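Local coordinates for protein NAD-dependent formate dehydrogenase gamma subunit (Cupriavidus necator, PDB 6VW7) that carries a [2Fe-2S] cluster on a thioredoxin-like domain and probably passes electrons within an NAD-dependent formate dehydrogenase, alongside the beta subunit, at residues A[16-21]-A[37-42]; A[75-81]-A[119-124]. Where two conformers were deposited one is given. Residues are numbered along the deposited sequence.

Contact 1. Residues A[16-21]-A[37-42]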
loop_
_atom_site.group_PDB
_atom_site.type_symbol
_atom_site.label_atom_id
_atom_site.label_comp_id
_atom_site.label_asym_id
_atom_site.label_seq_id
_atom_site.Cartn_x
_atom_site.Cartn_y
_atom_site.Cartn_z
ATOM N N ARG A 16 25.077 -5.272 22.487
ATOM C CA ARG A 16 23.665 -4.968 22.303
ATOM C C ARG A 16 23.018 -5.918 21.298
ATOM O O ARG A 16 21.850 -6.290 21.465
ATOM C CB ARG A 16 23.487 -3.505 21.874
ATOM C CG ARG A 16 23.733 -2.505 23.030
ATOM C CD ARG A 16 22.632 -1.429 23.122
ATOM N NE ARG A 16 21.442 -1.799 22.345
ATOM C CZ ARG A 16 20.340 -1.055 22.260
ATOM N NH1 ARG A 16 20.263 0.104 22.910
ATOM N NH2 ARG A 16 19.313 -1.479 21.539
ATOM N N ILE A 17 23.761 -6.338 20.267
ATOM C CA ILE A 17 23.211 -7.292 19.298
ATOM C C ILE A 17 22.841 -8.605 19.982
ATOM O O ILE A 17 21.779 -9.182 19.714
ATOM C CB ILE A 17 24.200 -7.523 18.141
ATOM C CG1 ILE A 17 24.269 -6.290 17.239
ATOM C CG2 ILE A 17 23.790 -8.751 17.305
ATOM C CD1 ILE A 17 25.414 -6.344 16.206
ATOM N N ALA A 18 23.701 -9.086 20.892
ATOM C CA ALA A 18 23.395 -10.321 21.608
ATOM C C ALA A 18 22.128 -10.175 22.446
ATOM O O ALA A 18 21.326 -11.110 22.546
ATOM C CB ALA A 18 24.583 -10.716 22.491
ATOM N N ALA A 19 21.937 -9.010 23.067
ATOM C CA ALA A 19 20.730 -8.780 23.859
ATOM C C ALA A 19 19.498 -8.683 22.973
ATOM O O ALA A 19 18.423 -9.177 23.336
ATOM C CB ALA A 19 20.875 -7.503 24.685
ATOM N N ILE A 20 19.618 -7.977 21.850
ATOM C CA ILE A 20 18.512 -7.881 20.904
ATOM C C ILE A 20 18.039 -9.275 20.500
ATOM O O ILE A 20 16.831 -9.568 20.469
ATOM C CB ILE A 20 18.935 -7.060 19.672
ATOM C CG1 ILE A 20 19.007 -5.557 19.992
ATOM C CG2 ILE A 20 18.021 -7.361 18.481
ATOM C CD1 ILE A 20 19.733 -4.761 18.902
ATOM N N VAL A 21 18.993 -10.153 20.191
ATOM C CA VAL A 21 18.671 -11.522 19.791
ATOM C C VAL A 21 18.031 -12.271 20.953
ATOM O O VAL A 21 17.016 -12.960 20.787
ATOM C CB VAL A 21 19.950 -12.226 19.298
ATOM C CG1 VAL A 21 19.728 -13.708 19.111
ATOM C CG2 VAL A 21 20.490 -11.564 18.027
ATOM N N GLU A 37 15.598 -5.122 14.092
ATOM C CA GLU A 37 16.045 -4.397 15.287
ATOM C C GLU A 37 17.551 -4.135 15.256
ATOM O O GLU A 37 18.003 -3.060 15.662
ATOM C CB GLU A 37 15.668 -5.162 16.558
ATOM C CG GLU A 37 16.027 -4.432 17.876
ATOM C CD GLU A 37 15.214 -3.157 18.124
ATOM O OE1 GLU A 37 14.313 -2.835 17.310
ATOM O OE2 GLU A 37 15.484 -2.472 19.144
ATOM N N ILE A 38 18.338 -5.102 14.774
ATOM C CA ILE A 38 19.774 -4.886 14.595
ATOM C C ILE A 38 20.026 -3.746 13.612
ATOM O O ILE A 38 20.760 -2.801 13.909
ATOM C CB ILE A 38 20.470 -6.181 14.130
ATOM C CG1 ILE A 38 20.308 -7.291 15.174
ATOM C CG2 ILE A 38 21.953 -5.905 13.886
ATOM C CD1 ILE A 38 20.867 -8.667 14.731
ATOM N N GLN A 39 19.414 -3.813 12.425
ATOM C CA GLN A 39 19.593 -2.749 11.438
ATOM C C GLN A 39 19.078 -1.407 11.957
ATOM O O GLN A 39 19.685 -0.361 11.696
ATOM C CB GLN A 39 18.901 -3.119 10.115
ATOM C CG GLN A 39 19.053 -2.058 9.018
ATOM C CD GLN A 39 19.034 -2.643 7.621
ATOM O OE1 GLN A 39 19.779 -3.579 7.317
ATOM N NE2 GLN A 39 18.184 -2.092 6.755
ATOM N N ASP A 40 17.938 -1.410 12.661
ATOM C CA ASP A 40 17.375 -0.154 13.158
ATOM C C ASP A 40 18.297 0.508 14.173
ATOM O O ASP A 40 18.403 1.736 14.211
ATOM C CB ASP A 40 15.990 -0.386 13.774
ATOM C CG ASP A 40 14.917 -0.700 12.717
ATOM O OD1 ASP A 40 15.227 -0.610 11.509
ATOM O OD2 ASP A 40 13.777 -1.054 13.097
ATOM N N THR A 41 18.967 -0.286 15.010
ATOM C CA THR A 41 19.786 0.288 16.070
ATOM C C THR A 41 21.253 0.459 15.681
ATOM O O THR A 41 21.890 1.416 16.132
ATOM C CB THR A 41 19.679 -0.560 17.348
ATOM O OG1 THR A 41 20.114 -1.902 17.093
ATOM C CG2 THR A 41 18.234 -0.589 17.862
ATOM N N GLN A 42 21.805 -0.425 14.850
ATOM C CA GLN A 42 23.220 -0.376 14.505
ATOM C C GLN A 42 23.487 0.199 13.121
ATOM O O GLN A 42 24.629 0.567 12.833
ATOM C CB GLN A 42 23.830 -1.781 14.577
ATOM C CG GLN A 42 23.376 -2.569 15.793
ATOM C CD GLN A 42 23.836 -1.924 17.079
ATOM O OE1 GLN A 42 25.007 -1.591 17.212
ATOM N NE2 GLN A 42 22.920 -1.744 18.032
#

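Contact 2. Residues A[75-81]-A[119-124]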
loop_
_atom_site.group_PDB
_atom_site.type_symbol
_atom_site.label_atom_id
_atom_site.label_comp_id
_atom_site.label_asym_id
_atom_site.label_seq_id
_atom_site.Cartn_x
_atom_site.Cartn_y
_atom_site.Cartn_z
ATOM N N ARG A 75 20.876 -4.279 4.880
ATOM C CA ARG A 75 22.220 -4.003 4.399
ATOM C C ARG A 75 23.237 -4.598 5.357
ATOM O O ARG A 75 23.008 -4.670 6.567
ATOM C CB ARG A 75 22.470 -2.500 4.193
ATOM C CG ARG A 75 22.014 -1.579 5.299
ATOM C CD ARG A 75 22.195 -0.116 4.878
ATOM N NE ARG A 75 21.262 0.284 3.827
ATOM C CZ ARG A 75 21.600 0.557 2.567
ATOM N NH1 ARG A 75 22.867 0.487 2.175
ATOM N NH2 ARG A 75 20.668 0.909 1.697
ATOM N N GLN A 76 24.346 -5.064 4.790
ATOM C CA GLN A 76 25.413 -5.699 5.550
ATOM C C GLN A 76 26.602 -4.781 5.794
ATOM O O GLN A 76 27.588 -5.215 6.389
ATOM C CB GLN A 76 25.867 -6.979 4.840
ATOM C CG GLN A 76 24.808 -8.059 4.882
ATOM C CD GLN A 76 25.178 -9.302 4.097
ATOM O OE1 GLN A 76 25.502 -10.342 4.678
ATOM N NE2 GLN A 76 25.110 -9.208 2.766
ATOM N N GLN A 77 26.546 -3.540 5.326
ATOM C CA GLN A 77 27.570 -2.541 5.578
ATOM C C GLN A 77 26.875 -1.209 5.811
ATOM O O GLN A 77 25.787 -0.981 5.275
ATOM C CB GLN A 77 28.552 -2.424 4.398
ATOM N N PRO A 78 27.477 -0.308 6.586
ATOM C CA PRO A 78 26.804 0.964 6.879
ATOM C C PRO A 78 26.499 1.743 5.606
ATOM O O PRO A 78 27.233 1.679 4.619
ATOM C CB PRO A 78 27.817 1.708 7.757
ATOM C CG PRO A 78 28.688 0.639 8.322
ATOM C CD PRO A 78 28.773 -0.423 7.274
ATOM N N ALA A 79 25.370 2.440 5.617
ATOM C CA ALA A 79 25.040 3.370 4.549
ATOM C C ALA A 79 25.669 4.722 4.868
ATOM O O ALA A 79 26.258 4.919 5.930
ATOM C CB ALA A 79 23.527 3.486 4.383
ATOM N N GLY A 80 25.543 5.676 3.950
ATOM C CA GLY A 80 25.954 7.037 4.253
ATOM C C GLY A 80 25.073 7.635 5.327
ATOM O O GLY A 80 24.208 6.932 5.855
ATOM N N ARG A 81 25.270 8.917 5.663
ATOM C CA ARG A 81 24.471 9.529 6.726
ATOM C C ARG A 81 22.979 9.463 6.406
ATOM O O ARG A 81 22.164 9.186 7.294
ATOM C CB ARG A 81 24.913 10.980 6.951
ATOM C CG ARG A 81 24.768 11.529 8.403
ATOM C CD ARG A 81 23.385 11.242 8.982
ATOM N NE ARG A 81 22.974 12.069 10.112
ATOM C CZ ARG A 81 21.783 11.963 10.700
ATOM N NH1 ARG A 81 20.901 11.063 10.268
ATOM N NH2 ARG A 81 21.471 12.751 11.721
ATOM N N GLY A 119 30.289 10.740 1.672
ATOM C CA GLY A 119 29.580 9.861 2.586
ATOM C C GLY A 119 28.273 10.380 3.149
ATOM O O GLY A 119 27.754 9.790 4.106
ATOM N N GLN A 120 27.714 11.454 2.594
ATOM C CA GLN A 120 26.514 12.053 3.172
ATOM C C GLN A 120 25.225 11.393 2.696
ATOM O O GLN A 120 24.255 11.316 3.463
ATOM C CB GLN A 120 26.465 13.551 2.853
ATOM C CG GLN A 120 27.427 14.376 3.693
ATOM C CD GLN A 120 27.343 14.035 5.165
ATOM O OE1 GLN A 120 26.329 14.288 5.817
ATOM N NE2 GLN A 120 28.404 13.433 5.693
ATOM N N VAL A 121 25.188 10.899 1.463
ATOM C CA VAL A 121 23.964 10.380 0.869
ATOM C C VAL A 121 24.241 9.009 0.272
ATOM O O VAL A 121 25.232 8.824 -0.442
ATOM C CB VAL A 121 23.407 11.331 -0.210
ATOM C CG1 VAL A 121 22.304 10.639 -1.033
ATOM C CG2 VAL A 121 22.874 12.597 0.426
ATOM N N THR A 122 23.371 8.050 0.576
ATOM C CA THR A 122 23.292 6.783 -0.145
ATOM C C THR A 122 22.030 6.811 -0.997
ATOM O O THR A 122 20.928 7.014 -0.473
ATOM C CB THR A 122 23.269 5.590 0.815
ATOM O OG1 THR A 122 24.540 5.474 1.470
ATOM C CG2 THR A 122 22.969 4.300 0.066
ATOM N N LEU A 123 22.195 6.607 -2.300
ATOM C CA LEU A 123 21.095 6.642 -3.260
ATOM C C LEU A 123 20.582 5.223 -3.494
ATOM O O LEU A 123 21.349 4.345 -3.901
ATOM C CB LEU A 123 21.563 7.272 -4.569
ATOM C CG LEU A 123 20.526 7.454 -5.673
ATOM C CD1 LEU A 123 19.451 8.413 -5.208
ATOM C CD2 LEU A 123 21.222 7.970 -6.918
ATOM N N GLU A 124 19.294 4.997 -3.221
ATOM C CA GLU A 124 18.662 3.690 -3.365
ATOM C C GLU A 124 17.380 3.796 -4.178
ATOM O O GLU A 124 16.642 4.782 -4.046
ATOM C CB GLU A 124 18.323 3.088 -1.993
ATOM C CG GLU A 124 19.522 2.789 -1.107
ATOM C CD GLU A 124 20.179 1.454 -1.423
ATOM O OE1 GLU A 124 19.771 0.776 -2.396
ATOM O OE2 GLU A 124 21.113 1.081 -0.684
#

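Contact 1. Residues A[16-21]-A[37-42]
Two helices of the N-terminal helical part of this complex I 24 kDa-type subunit pack side by side here, running roughly antiparallel: over these short segments the axes come within 10.3 Å at 146°. No hydrogen bond crosses between them; side-chain packing does the work. Glu-37 lies against Ile-20 through its aliphatic stem, with Ile-20 CG2 3.6 Å from Glu-37 CG, while the carboxylate has a long, weak ion pair with Arg-24. One residue on, Ile-38 makes the apolar centre together with Ile-20. Ile-38 CD1 sits 3.9 Å from Ile-17 CG2 and Ile-38 CG1 4.0 Å from Ile-20 CG2, and Val-21 adds a looser contact. Helix 50-57 meets the same patch, with Ile-53 touching both Ile-38 and Val-21, so three helices share this small hydrophobic core. A turn further on, Thr-41 brings the chain back to the interface: its OG1 donates to Glu-37 O at 2.8 Å, so the hydroxyl is bonded back to its own helix, while the methyl meets the guanidinium of Arg-16. Gln-42 closes the segment. Its OE1 accepts from the backbone N of Asp-13, just ahead of helix 14-24, and its CG packs 4.1 Å from Ile-17 CG1. On the other arm of the amide, Gln-42 NE2 donates to Thr-41 OG1 at 3.0 Å, and Ile-20 CD1 lies 3.4 Å from that same OG1.

Contact 2. Residues A[75-81]-A[119-124]
Backbone hydrogen bonding ties the linker ahead of strand 82-87 to the turn just before strand 121-126 of the thioredoxin-like sheet. Arg-81 N donates to Gly-119 O at 3.1 Å, just where the chain is about to enter the strand that pairs in parallel with 121-126. Gly-119 has a positive phi of 66°, a conformation glycine reaches readily, in the turn that leads into its strand. A side chain joins in next: Gly-80 N donates to Thr-122 OG1 at 2.7 Å, and that hydroxyl also bonds to Thr-115. The fit is tight, since a CB on Gly-80 would fall 2.9 Å from Gly-119 O. Charge supplies the last link. Arg-75 NH2 meets Glu-124 OE2 in a hydrogen-bonded salt bridge, modelled very short at 2.4 Å; Arg-75 has a second deposited conformer, so the exact length deserves caution. Glu-124 OE1 is bound by His-113. With little apolar packing, the contact depends on directional polar bonds, which tie the linker at Arg-75 and again at Gly-80 and Arg-81.

The chain builds contact 1 first, within helices 14-24 and 31-42, and contact 2 afterwards, joining the linker between helix 61-70 and strand 82-87 to residues 119-124, which lead into strand 121-126. Their centres are 18 Å apart. Contact 1 belongs to the N-terminal helical part; contact 2 joins the linker to the sheet of the thioredoxin-like part, where the [2Fe-2S] cluster is held, about 14 Å from the side chain of Glu-124. They touch directly: Gln-39 OE1 lies 2.8 Å from Arg-75 N, a probable hydrogen bond. The linker is thus bonded to both parts, connecting them by more than chain continuity.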